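Local atomic coordinates of sensory box/GGDEF family protein (Vibrio cholerae serotype O1, PDB entry 6EIB), a protein that catalyses the condensation of two GTP molecules into the second messenger c-di-GMP through its magnesium-dependent GGDEF domain and takes part in biofilm formation. Residues A[31-36]-A[81-86]. Residues are numbered along the deposited sequence; the frame is centred on the assembly and turned at random.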
ATOM      1  N   LEU A  31      13.211  -6.327   3.615  1.00 24.57           N
ATOM      2  CA  LEU A  31      11.797  -6.361   3.944  1.00 23.12           C
ATOM      3  C   LEU A  31      11.199  -5.033   3.530  1.00 21.98           C
ATOM      4  O   LEU A  31      11.505  -4.038   4.157  1.00 20.21           O
ATOM      5  CB  LEU A  31      11.585  -6.537   5.463  1.00 21.83           C
ATOM      6  CG  LEU A  31      10.160  -6.496   6.014  1.00 20.80           C
ATOM      7  CD1 LEU A  31       9.319  -7.624   5.471  1.00 21.29           C
ATOM      8  CD2 LEU A  31      10.112  -6.512   7.551  1.00 21.65           C
ATOM      9  N   SER A  32      10.269  -5.031   2.583  1.00 23.28           N
ATOM     10  CA  SER A  32       9.744  -3.752   2.062  1.00 20.91           C
ATOM     11  C   SER A  32       8.319  -3.459   2.492  1.00 20.56           C
ATOM     12  O   SER A  32       7.542  -4.354   2.831  1.00 21.01           O
ATOM     13  CB  SER A  32       9.824  -3.731   0.527  1.00 22.36           C
ATOM     14  OG  SER A  32      11.166  -3.645   0.067  1.00 24.67           O
ATOM     15  N   CYS A  33       7.971  -2.166   2.474  1.00 19.41           N
ATOM     16  CA  CYS A  33       6.704  -1.750   2.993  1.00 19.95           C
ATOM     17  C   CYS A  33       6.131  -0.694   2.059  1.00 20.07           C
ATOM     18  O   CYS A  33       6.821   0.265   1.750  1.00 19.95           O
ATOM     19  CB  CYS A  33       6.905  -1.184   4.405  1.00 18.92           C
ATOM     20  SG  CYS A  33       5.410  -0.627   5.185  1.00 23.79           S
ATOM     21  N   ILE A  34       4.902  -0.890   1.593  1.00 20.72           N
ATOM     22  CA  ILE A  34       4.236   0.124   0.735  1.00 18.47           C
ATOM     23  C   ILE A  34       3.015   0.649   1.423  1.00 18.38           C
ATOM     24  O   ILE A  34       2.153  -0.133   1.826  1.00 18.65           O
ATOM     25  CB  ILE A  34       3.762  -0.452  -0.622  1.00 18.84           C
ATOM     26  CG1 ILE A  34       4.914  -1.118  -1.380  1.00 19.80           C
ATOM     27  CG2 ILE A  34       3.136   0.693  -1.479  1.00 17.95           C
ATOM     28  CD1 ILE A  34       4.425  -2.094  -2.549  1.00 17.87           C
ATOM     29  N   SER A  35       2.920   1.967   1.529  1.00 18.82           N
ATOM     30  CA  SER A  35       1.744   2.623   2.063  1.00 19.80           C
ATOM     31  C   SER A  35       0.971   3.257   0.939  1.00 20.27           C
ATOM     32  O   SER A  35       1.557   3.956   0.126  1.00 21.77           O
ATOM     33  CB  SER A  35       2.124   3.724   3.072  1.00 20.44           C
ATOM     34  OG  SER A  35       2.781   3.160   4.188  1.00 20.12           O
ATOM     35  N   ILE A  36      -0.320   2.985   0.865  1.00 20.61           N
ATOM     36  CA  ILE A  36      -1.142   3.451  -0.247  1.00 20.72           C
ATOM     37  C   ILE A  36      -2.316   4.191   0.292  1.00 22.04           C
ATOM     38  O   ILE A  36      -2.887   3.772   1.280  1.00 21.75           O
ATOM     39  CB  ILE A  36      -1.618   2.271  -1.129  1.00 22.86           C
ATOM     40  CG1 ILE A  36      -0.444   1.735  -1.936  1.00 22.51           C
ATOM     41  CG2 ILE A  36      -2.741   2.722  -2.096  1.00 23.68           C
ATOM     42  CD1 ILE A  36      -0.750   0.430  -2.680  1.00 24.05           C
ATOM     43  N   GLU A  81      -6.545   3.819   3.466  1.00 25.00           N
ATOM     44  CA  GLU A  81      -5.103   3.634   3.465  1.00 22.30           C
ATOM     45  C   GLU A  81      -4.801   2.152   3.624  1.00 20.28           C
ATOM     46  O   GLU A  81      -5.399   1.472   4.449  1.00 20.53           O
ATOM     47  CB  GLU A  81      -4.398   4.428   4.579  1.00 20.56           C
ATOM     48  CG  GLU A  81      -2.836   4.373   4.474  1.00 21.03           C
ATOM     49  CD  GLU A  81      -2.123   5.011   5.693  1.00 22.05           C
ATOM     50  OE1 GLU A  81      -2.713   5.969   6.245  1.00 20.19           O
ATOM     51  OE2 GLU A  81      -1.021   4.520   6.119  1.00 20.98           O
ATOM     52  N   PHE A  82      -3.884   1.673   2.810  1.00 18.60           N
ATOM     53  CA  PHE A  82      -3.446   0.283   2.853  1.00 20.51           C
ATOM     54  C   PHE A  82      -1.983   0.219   3.086  1.00 21.07           C
ATOM     55  O   PHE A  82      -1.238   1.174   2.814  1.00 20.95           O
ATOM     56  CB  PHE A  82      -3.763  -0.457   1.535  1.00 22.63           C
ATOM     57  CG  PHE A  82      -5.217  -0.698   1.317  1.00 26.68           C
ATOM     58  CD1 PHE A  82      -6.040   0.306   0.779  1.00 29.57           C
ATOM     59  CD2 PHE A  82      -5.777  -1.918   1.663  1.00 27.42           C
ATOM     60  CE1 PHE A  82      -7.399   0.073   0.585  1.00 31.44           C
ATOM     61  CE2 PHE A  82      -7.121  -2.158   1.478  1.00 29.62           C
ATOM     62  CZ  PHE A  82      -7.941  -1.165   0.930  1.00 32.04           C
ATOM     63  N   ILE A  83      -1.561  -0.940   3.564  1.00 21.95           N
ATOM     64  CA  ILE A  83      -0.164  -1.217   3.671  1.00 21.91           C
ATOM     65  C   ILE A  83       0.089  -2.587   3.038  1.00 22.77           C
ATOM     66  O   ILE A  83      -0.706  -3.510   3.218  1.00 22.98           O
ATOM     67  CB  ILE A  83       0.242  -1.158   5.148  1.00 24.75           C
ATOM     68  CG1 ILE A  83       1.731  -1.390   5.367  1.00 25.19           C
ATOM     69  CG2 ILE A  83      -0.491  -2.222   5.898  1.00 27.07           C
ATOM     70  CD1 ILE A  83       2.109  -1.061   6.867  1.00 47.65           C
ATOM     71  N   ILE A  84       1.175  -2.690   2.282  1.00 21.56           N
ATOM     72  CA  ILE A  84       1.620  -3.967   1.747  1.00 21.80           C
ATOM     73  C   ILE A  84       3.017  -4.242   2.260  1.00 21.47           C
ATOM     74  O   ILE A  84       3.920  -3.412   2.126  1.00 19.87           O
ATOM     75  CB  ILE A  84       1.604  -3.974   0.224  1.00 22.04           C
ATOM     76  CG1 ILE A  84       0.203  -3.636  -0.271  1.00 22.91           C
ATOM     77  CG2 ILE A  84       2.028  -5.361  -0.346  1.00 28.43           C
ATOM     78  CD1 ILE A  84       0.169  -3.333  -1.744  1.00 26.80           C
ATOM     79  N   VAL A  85       3.189  -5.433   2.822  1.00 21.35           N
ATOM     80  CA  VAL A  85       4.481  -5.829   3.342  1.00 21.51           C
ATOM     81  C   VAL A  85       5.042  -6.935   2.512  1.00 21.02           C
ATOM     82  O   VAL A  85       4.363  -7.949   2.319  1.00 20.85           O
ATOM     83  CB  VAL A  85       4.371  -6.283   4.818  1.00 22.80           C
ATOM     84  CG1 VAL A  85       5.726  -6.868   5.324  1.00 20.99           C
ATOM     85  CG2 VAL A  85       3.887  -5.101   5.686  1.00 20.53           C
ATOM     86  N   LEU A  86       6.262  -6.750   2.004  1.00 22.56           N
ATOM     87  CA  LEU A  86       6.847  -7.743   1.079  1.00 26.16           C
ATOM     88  C   LEU A  86       8.103  -8.393   1.662  1.00 27.08           C
ATOM     89  O   LEU A  86       9.138  -7.746   1.779  1.00 25.63           O
ATOM     90  CB  LEU A  86       7.187  -7.113  -0.273  1.00 28.13           C
ATOM     91  CG  LEU A  86       6.172  -6.426  -1.198  1.00 32.39           C
ATOM     92  CD1 LEU A  86       6.903  -5.684  -2.299  1.00 34.03           C
ATOM     93  CD2 LEU A  86       5.299  -7.444  -1.886  1.00 36.32           C
TER
HETATM   94  O   HOH W   1       0.020   2.460   5.002  1.00 28.67           O
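Ile34 and Ile84 face each other at the middle of an antiparallel strand pair and show how a buried sheet can pack differently along its length. Each donates its N-H to the other's carbonyl: Ile34 N reaches Ile84 O at 2.8 Å, and the reciprocal bond likewise lies in the carbonyl plane. The flanking pairs Ser32–Leu86 and Ile36–Phe82 are each joined by the same reciprocal pair of N-H...O hydrogen bonds, here with donors tilted from the carbonyl plane. Between these pairs, CA-H groups close on the same carbonyls, as where Ile83 CA approaches Ile34 O at 3.2 Å.

The tight part is apolar. On the face with Ile34, the side chains of Ile36 and Ile84 cross at a slant, with CD1 of Ile36 4.0 Å from CD1 of Ile84, and helices 50-67 and 91-107 pack over the layer. On the other face, Ile83 holds CG1 anti to its backbone N (chi1 -178°), which lays CD1 against Cys33 SG at 3.7 Å; nearer the start of 31-36, Leu31 CD1 touches Val85 CG1. Helices 10-27 and 133-148 pack on this second face.

Strand 31-38 is the middle strand of the five-stranded mixed sheet of the GGDEF domain, and 81-87 lies beside it, starting in the GGEEF signature hairpin; segment 31-36 runs on into Asp37 and Ile38, which probably bind magnesium, as in related enzymes.

Toward that end the packing on the Cys33 face gives way to polar, hydrated contacts. One water accepts from Ser35 OG and donates to Phe82 O and, at 2.6 Å, to Glu81 OE2, tying both strands together. Glu81, partly exposed, extends with CG anti to its backbone N (chi1 -173°), and CG passes Ile36 O at 3.3 Å. Tyr137 OH also hydrogen-bonds to Glu81 OE2, and Ser35 OG to Ser140 OG, both partners coming from helix 133-148.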